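Local coordinates for protein hydrolase, haloacid dehalogenase-like family (Pseudomonas syringae pv. tomato, PDB 3S6J) that probably acts as a sugar phosphatase, this chain being its haloacid dehalogenase-like part with a calcium ion bound at the metal site, at residues R207-E210 and D214-N217. Numbering follows the deposited sequence.
Sequences RVYE and DLLN
Asp214 reaches back from the first helical turn after strand 207-209 and takes the backbone N-H of Glu210 on its OD2. The bond is nearly straight, 2.9 Å from Glu210 N to Asp214 OD2 at 177°, and it uses the anti lone pair, the one facing away from OD1. Having CG anti to its backbone N (chi1 -169°) swings the carboxylate of Asp214 toward the strand end. Asp214 OD2 also lies in the plane of the Tyr209 ring, at its edge, 4.0 Å from Tyr209 CD1, with the carboxylate turned 86° from the ring. Asp214 OD2 is also 3.5 Å from Glu210 CG. The two carboxylates come close without a bond, Glu210 OE1 4.4 Å from Asp214 OD2; Glu210 OE1 forms a salt bridge with Arg43 of the second subunit, which would probably ease the repulsion.

One residue on, Leu215 addresses a face of the tyrosine rather than its edge. Leu215 CA stands over the ring in a CH-pi contact, 4.2 Å from the Tyr209 centroid, while Leu215 CD1 packs 3.6 Å from Tyr209 CD2, the two side chains crossing at about a right angle. Farther out, Tyr209 OH is hydrogen-bonded to Glu221, and Ile222 touches both Tyr209 and Leu215.

Strand 207-209 ends the parallel sheet within this chain, pairing with strand 186-190, and helix 212-217 turns back to pack on it. This is a short strand-to-helix connection at the edge of the Rossmann-like core of HAD hydrolases, with the side chain of Leu215 about 10 Å from those of the calcium ligands Asp12 and Asp172.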
ATOM      1  N   ARG E 207       8.029  18.863  -0.465  1.00 27.65           N
ATOM      2  CA  ARG E 207       6.574  18.987  -0.430  1.00 26.41           C
ATOM      3  C   ARG E 207       6.010  17.628  -0.783  1.00 28.55           C
ATOM      4  O   ARG E 207       6.653  16.836  -1.472  1.00 29.33           O
ATOM      5  CB  ARG E 207       6.076  19.977  -1.489  1.00 27.41           C
ATOM      6  CG  ARG E 207       6.480  21.430  -1.273  1.00 28.48           C
ATOM      7  CD  ARG E 207       5.649  22.062  -0.188  1.00 26.21           C
ATOM      8  NE  ARG E 207       6.156  21.702   1.124  1.00 24.79           N
ATOM      9  CZ  ARG E 207       5.622  22.105   2.272  1.00 27.99           C
ATOM     10  NH1 ARG E 207       4.546  22.903   2.282  1.00 25.20           N
ATOM     11  NH2 ARG E 207       6.173  21.716   3.417  1.00 27.73           N
ATOM     12  N   VAL E 208       4.801  17.356  -0.330  1.00 26.77           N
ATOM     13  CA  VAL E 208       4.117  16.149  -0.723  1.00 28.26           C
ATOM     14  C   VAL E 208       2.687  16.477  -1.202  1.00 28.51           C
ATOM     15  O   VAL E 208       1.961  17.199  -0.536  1.00 25.11           O
ATOM     16  CB  VAL E 208       4.065  15.153   0.442  1.00 28.93           C
ATOM     17  CG1 VAL E 208       3.025  14.057   0.165  1.00 26.83           C
ATOM     18  CG2 VAL E 208       5.460  14.583   0.722  1.00 26.52           C
ATOM     19  N   TYR E 209       2.311  15.946  -2.365  1.00 27.70           N
ATOM     20  CA  TYR E 209       0.978  16.143  -2.917  1.00 27.65           C
ATOM     21  C   TYR E 209       0.278  14.810  -3.126  1.00 29.10           C
ATOM     22  O   TYR E 209       0.926  13.743  -3.173  1.00 29.30           O
ATOM     23  CB  TYR E 209       1.083  16.908  -4.235  1.00 29.03           C
ATOM     24  CG  TYR E 209       1.777  18.233  -4.038  1.00 30.50           C
ATOM     25  CD1 TYR E 209       1.142  19.283  -3.357  1.00 31.21           C
ATOM     26  CD2 TYR E 209       3.059  18.432  -4.498  1.00 28.84           C
ATOM     27  CE1 TYR E 209       1.767  20.490  -3.154  1.00 27.87           C
ATOM     28  CE2 TYR E 209       3.701  19.642  -4.291  1.00 31.81           C
ATOM     29  CZ  TYR E 209       3.044  20.659  -3.622  1.00 29.71           C
ATOM     30  OH  TYR E 209       3.695  21.840  -3.424  1.00 32.61           O
ATOM     31  N   GLU E 210      -1.041  14.852  -3.272  1.00 27.39           N
ATOM     32  CA  GLU E 210      -1.795  13.620  -3.472  1.00 29.15           C
ATOM     33  C   GLU E 210      -1.410  12.889  -4.739  1.00 29.62           C
ATOM     34  O   GLU E 210      -1.114  11.686  -4.716  1.00 26.73           O
ATOM     35  CB  GLU E 210      -3.283  13.895  -3.482  1.00 28.87           C
ATOM     36  CG  GLU E 210      -3.772  14.362  -2.138  1.00 32.07           C
ATOM     37  CD  GLU E 210      -5.262  14.563  -2.111  1.00 37.73           C
ATOM     38  OE1 GLU E 210      -5.856  14.778  -3.189  1.00 35.49           O
ATOM     39  OE2 GLU E 210      -5.843  14.500  -1.006  1.00 43.83           O
ATOM     40  N   ASP E 214      -3.023  17.299  -7.935  1.00 31.19           N
ATOM     41  CA  ASP E 214      -2.810  18.081  -6.729  1.00 31.36           C
ATOM     42  C   ASP E 214      -1.533  18.882  -6.891  1.00 33.14           C
ATOM     43  O   ASP E 214      -1.473  20.064  -6.556  1.00 32.38           O
ATOM     44  CB  ASP E 214      -2.738  17.191  -5.489  1.00 31.74           C
ATOM     45  CG  ASP E 214      -2.791  17.995  -4.206  1.00 34.16           C
ATOM     46  OD1 ASP E 214      -3.241  19.172  -4.285  1.00 32.31           O
ATOM     47  OD2 ASP E 214      -2.384  17.461  -3.136  1.00 30.80           O
ATOM     48  N   LEU E 215      -0.512  18.227  -7.435  1.00 32.50           N
ATOM     49  CA  LEU E 215       0.763  18.886  -7.682  1.00 30.64           C
ATOM     50  C   LEU E 215       0.589  20.025  -8.690  1.00 33.45           C
ATOM     51  O   LEU E 215       1.116  21.125  -8.507  1.00 33.86           O
ATOM     52  CB  LEU E 215       1.779  17.865  -8.189  1.00 29.58           C
ATOM     53  CG  LEU E 215       3.066  18.367  -8.835  1.00 31.45           C
ATOM     54  CD1 LEU E 215       3.809  19.315  -7.935  1.00 33.57           C
ATOM     55  CD2 LEU E 215       3.927  17.179  -9.161  1.00 34.05           C
ATOM     56  N   LEU E 216      -0.149  19.750  -9.759  1.00 32.63           N
ATOM     57  CA  LEU E 216      -0.389  20.739 -10.806  1.00 35.05           C
ATOM     58  C   LEU E 216      -1.002  22.009 -10.220  1.00 33.78           C
ATOM     59  O   LEU E 216      -0.606  23.118 -10.574  1.00 33.26           O
ATOM     60  CB  LEU E 216      -1.295  20.152 -11.897  1.00 35.35           C
ATOM     61  CG  LEU E 216      -1.927  21.059 -12.965  1.00 36.17           C
ATOM     62  CD1 LEU E 216      -0.914  21.950 -13.680  1.00 34.82           C
ATOM     63  CD2 LEU E 216      -2.680  20.191 -13.975  1.00 39.23           C
ATOM     64  N   ASN E 217      -1.958  21.821  -9.313  1.00 33.79           N
ATOM     65  CA  ASN E 217      -2.672  22.913  -8.662  1.00 33.70           C
ATOM     66  C   ASN E 217      -1.803  23.716  -7.718  1.00 35.07           C
ATOM     67  O   ASN E 217      -2.186  24.793  -7.308  1.00 40.30           O
ATOM     68  CB  ASN E 217      -3.882  22.370  -7.892  1.00 33.64           C
ATOM     69  CG  ASN E 217      -5.051  22.036  -8.805  1.00 35.01           C
ATOM     70  OD1 ASN E 217      -5.172  22.595  -9.891  1.00 37.41           O
ATOM     71  ND2 ASN E 217      -5.917  21.119  -8.370  1.00 33.92           N
TER